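Local coordinates for flagellar assembly factor FliW (Geobacillus thermodenitrificans, PDB 5DMD), which probably binds the translational repressor CsrA, keeping it from silencing flagellin and other target mRNAs, and also binds flagellin during assembly of the flagellum, at residues 100-104 against 137-142. The protein carries 1 engineered substitution. Sequence-based numbering, arbitrary orientation.
Sequences DPFDD and RLFPEK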
loop_
_atom_site.group_PDB
_atom_site.type_symbol
_atom_site.label_atom_id
_atom_site.label_comp_id
_atom_site.label_asym_id
_atom_site.label_seq_id
_atom_site.Cartn_x
_atom_site.Cartn_y
_atom_site.Cartn_z
ATOM N N ASP A 100 -6.408 -0.191 -18.159
ATOM C CA ASP A 100 -6.365 0.621 -19.377
ATOM C C ASP A 100 -7.751 0.590 -20.004
ATOM O O ASP A 100 -8.209 -0.488 -20.429
ATOM C CB ASP A 100 -5.333 0.069 -20.362
ATOM C CG ASP A 100 -4.825 1.124 -21.324
ATOM O OD1 ASP A 100 -5.132 2.317 -21.122
ATOM O OD2 ASP A 100 -4.115 0.760 -22.285
ATOM N N PRO A 101 -8.475 1.715 -20.067
ATOM C CA PRO A 101 -8.063 3.062 -19.653
ATOM C C PRO A 101 -7.991 3.190 -18.142
ATOM O O PRO A 101 -8.568 2.379 -17.421
ATOM C CB PRO A 101 -9.160 3.952 -20.245
ATOM C CG PRO A 101 -10.384 3.080 -20.338
ATOM C CD PRO A 101 -9.925 1.636 -20.314
ATOM N N PHE A 102 -7.291 4.213 -17.648
ATOM C CA PHE A 102 -7.058 4.321 -16.212
ATOM C C PHE A 102 -8.359 4.432 -15.426
ATOM O O PHE A 102 -8.403 4.048 -14.252
ATOM C CB PHE A 102 -6.177 5.527 -15.896
ATOM C CG PHE A 102 -5.873 5.667 -14.437
ATOM C CD1 PHE A 102 -6.415 6.707 -13.698
ATOM C CD2 PHE A 102 -5.062 4.747 -13.802
ATOM C CE1 PHE A 102 -6.143 6.823 -12.356
ATOM C CE2 PHE A 102 -4.786 4.860 -12.459
ATOM C CZ PHE A 102 -5.328 5.895 -11.735
ATOM N N ASP A 103 -9.424 4.944 -16.047
ATOM C CA ASP A 103 -10.670 5.192 -15.337
ATOM C C ASP A 103 -11.371 3.910 -14.913
ATOM O O ASP A 103 -12.379 3.986 -14.205
ATOM C CB ASP A 103 -11.613 6.008 -16.227
ATOM C CG ASP A 103 -12.737 6.645 -15.450
ATOM O OD1 ASP A 103 -12.439 7.542 -14.637
ATOM O OD2 ASP A 103 -13.913 6.257 -15.656
ATOM N N ASP A 104 -10.887 2.741 -15.328
ATOM C CA ASP A 104 -11.420 1.464 -14.877
ATOM C C ASP A 104 -10.609 0.875 -13.731
ATOM O O ASP A 104 -10.841 -0.270 -13.335
ATOM C CB ASP A 104 -11.490 0.474 -16.043
ATOM C CG ASP A 104 -12.572 0.828 -17.044
ATOM O OD1 ASP A 104 -13.452 1.655 -16.713
ATOM O OD2 ASP A 104 -12.528 0.288 -18.171
ATOM N N ARG A 137 -14.042 0.327 -7.712
ATOM C CA ARG A 137 -13.695 1.345 -8.698
ATOM C C ARG A 137 -13.338 2.673 -8.038
ATOM O O ARG A 137 -14.034 3.154 -7.140
ATOM C CB ARG A 137 -14.849 1.588 -9.677
ATOM C CG ARG A 137 -15.037 0.531 -10.751
ATOM C CD ARG A 137 -16.233 0.863 -11.669
ATOM N NE ARG A 137 -16.085 2.159 -12.321
ATOM C CZ ARG A 137 -15.473 2.346 -13.484
ATOM N NH1 ARG A 137 -14.904 1.343 -14.135
ATOM N NH2 ARG A 137 -15.409 3.573 -13.995
ATOM N N LEU A 138 -12.266 3.292 -8.539
ATOM C CA LEU A 138 -11.901 4.637 -8.106
ATOM C C LEU A 138 -12.833 5.690 -8.686
ATOM O O LEU A 138 -12.933 6.789 -8.136
ATOM C CB LEU A 138 -10.473 4.967 -8.542
ATOM C CG LEU A 138 -9.332 4.537 -7.620
ATOM C CD1 LEU A 138 -9.266 3.020 -7.459
ATOM C CD2 LEU A 138 -8.019 5.073 -8.180
ATOM N N PHE A 139 -13.473 5.401 -9.816
ATOM C CA PHE A 139 -14.267 6.386 -10.528
ATOM C C PHE A 139 -15.670 5.853 -10.775
ATOM O O PHE A 139 -15.871 4.640 -10.900
ATOM C CB PHE A 139 -13.624 6.720 -11.886
ATOM C CG PHE A 139 -12.213 7.225 -11.769
ATOM C CD1 PHE A 139 -11.958 8.575 -11.578
ATOM C CD2 PHE A 139 -11.146 6.356 -11.860
ATOM C CE1 PHE A 139 -10.660 9.041 -11.461
ATOM C CE2 PHE A 139 -9.843 6.814 -11.746
ATOM C CZ PHE A 139 -9.602 8.159 -11.548
ATOM N N PRO A 140 -16.662 6.736 -10.848
ATOM C CA PRO A 140 -18.014 6.274 -11.172
ATOM C C PRO A 140 -18.058 5.647 -12.558
ATOM O O PRO A 140 -17.187 5.858 -13.401
ATOM C CB PRO A 140 -18.860 7.551 -11.105
ATOM C CG PRO A 140 -17.890 8.664 -11.287
ATOM C CD PRO A 140 -16.589 8.201 -10.702
ATOM N N GLU A 141 -19.074 4.829 -12.776
ATOM C CA GLU A 141 -19.248 4.209 -14.079
ATOM C C GLU A 141 -19.585 5.272 -15.123
ATOM O O GLU A 141 -20.358 6.195 -14.858
ATOM C CB GLU A 141 -20.388 3.197 -13.991
ATOM C CG GLU A 141 -20.020 1.913 -13.259
ATOM C CD GLU A 141 -19.133 0.997 -14.084
ATOM O OE1 GLU A 141 -18.888 -0.146 -13.643
ATOM O OE2 GLU A 141 -18.691 1.405 -15.177
ATOM N N LYS A 142 -18.977 5.168 -16.308
ATOM C CA LYS A 142 -19.369 6.065 -17.387
ATOM C C LYS A 142 -20.232 5.411 -18.448
ATOM O O LYS A 142 -21.028 6.102 -19.078
ATOM C CB LYS A 142 -18.169 6.687 -18.103
ATOM C CG LYS A 142 -17.403 7.728 -17.328
ATOM C CD LYS A 142 -16.458 8.429 -18.285
ATOM C CE LYS A 142 -15.343 7.511 -18.718
ATOM N NZ LYS A 142 -14.336 7.384 -17.660
HETATM O O HOH W 1 -12.669 3.133 -11.656
HETATM O O HOH W 2 -13.890 -1.193 -13.712
#
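R137 reaches from the C-terminal end of the last strand to D103 and D104, and a surface salt-bridge network ties the chain's tail to the 3-10 turn between strands 90-97 and 106-116 of the antiparallel FliW sheet. A nearly straight bond runs from R137 NH1 to D104 OD1, 3.0 Å at an N-H...O angle of 174°; the oxygen lies in the guanidinium plane, whereas the nitrogen meets the carboxylate from above its plane. R137 NH2 adds a looser salt bridge of 3.5 Å to D103 OD2, the oxygen that also faces the ammonium of K142, whose exact place is doubtful. Aspartates suit the turn, their short acidic side chains facing R137. Arginine suits its place because one flat group serves both acids and, folded back by the bend at chi3, still donates through NE to F139 O at 2.9 Å and through NH2 to P140 O. A leucine here would probably leave D104 without its charged mate and the F139 and P140 carbonyls without these donors, freeing the tail to drift from the turn. Phenylalanines supply flat apolar rings beside the charged cluster: F102 CE1 packs against the CE2 edge of the F139 ring at 3.7 Å, the planes 72° apart, while the F102 ring also meets F45. CG of F102 stands anti to its backbone N (chi1 -178°), which brings the ring end closer to F139. Two waters complete the joint. One accepts from R137 NH1 and donates to D104 O; the other, lying over a guanidinium face, accepts from F139 N at 3.0 Å and donates to D103 O at 2.7 Å.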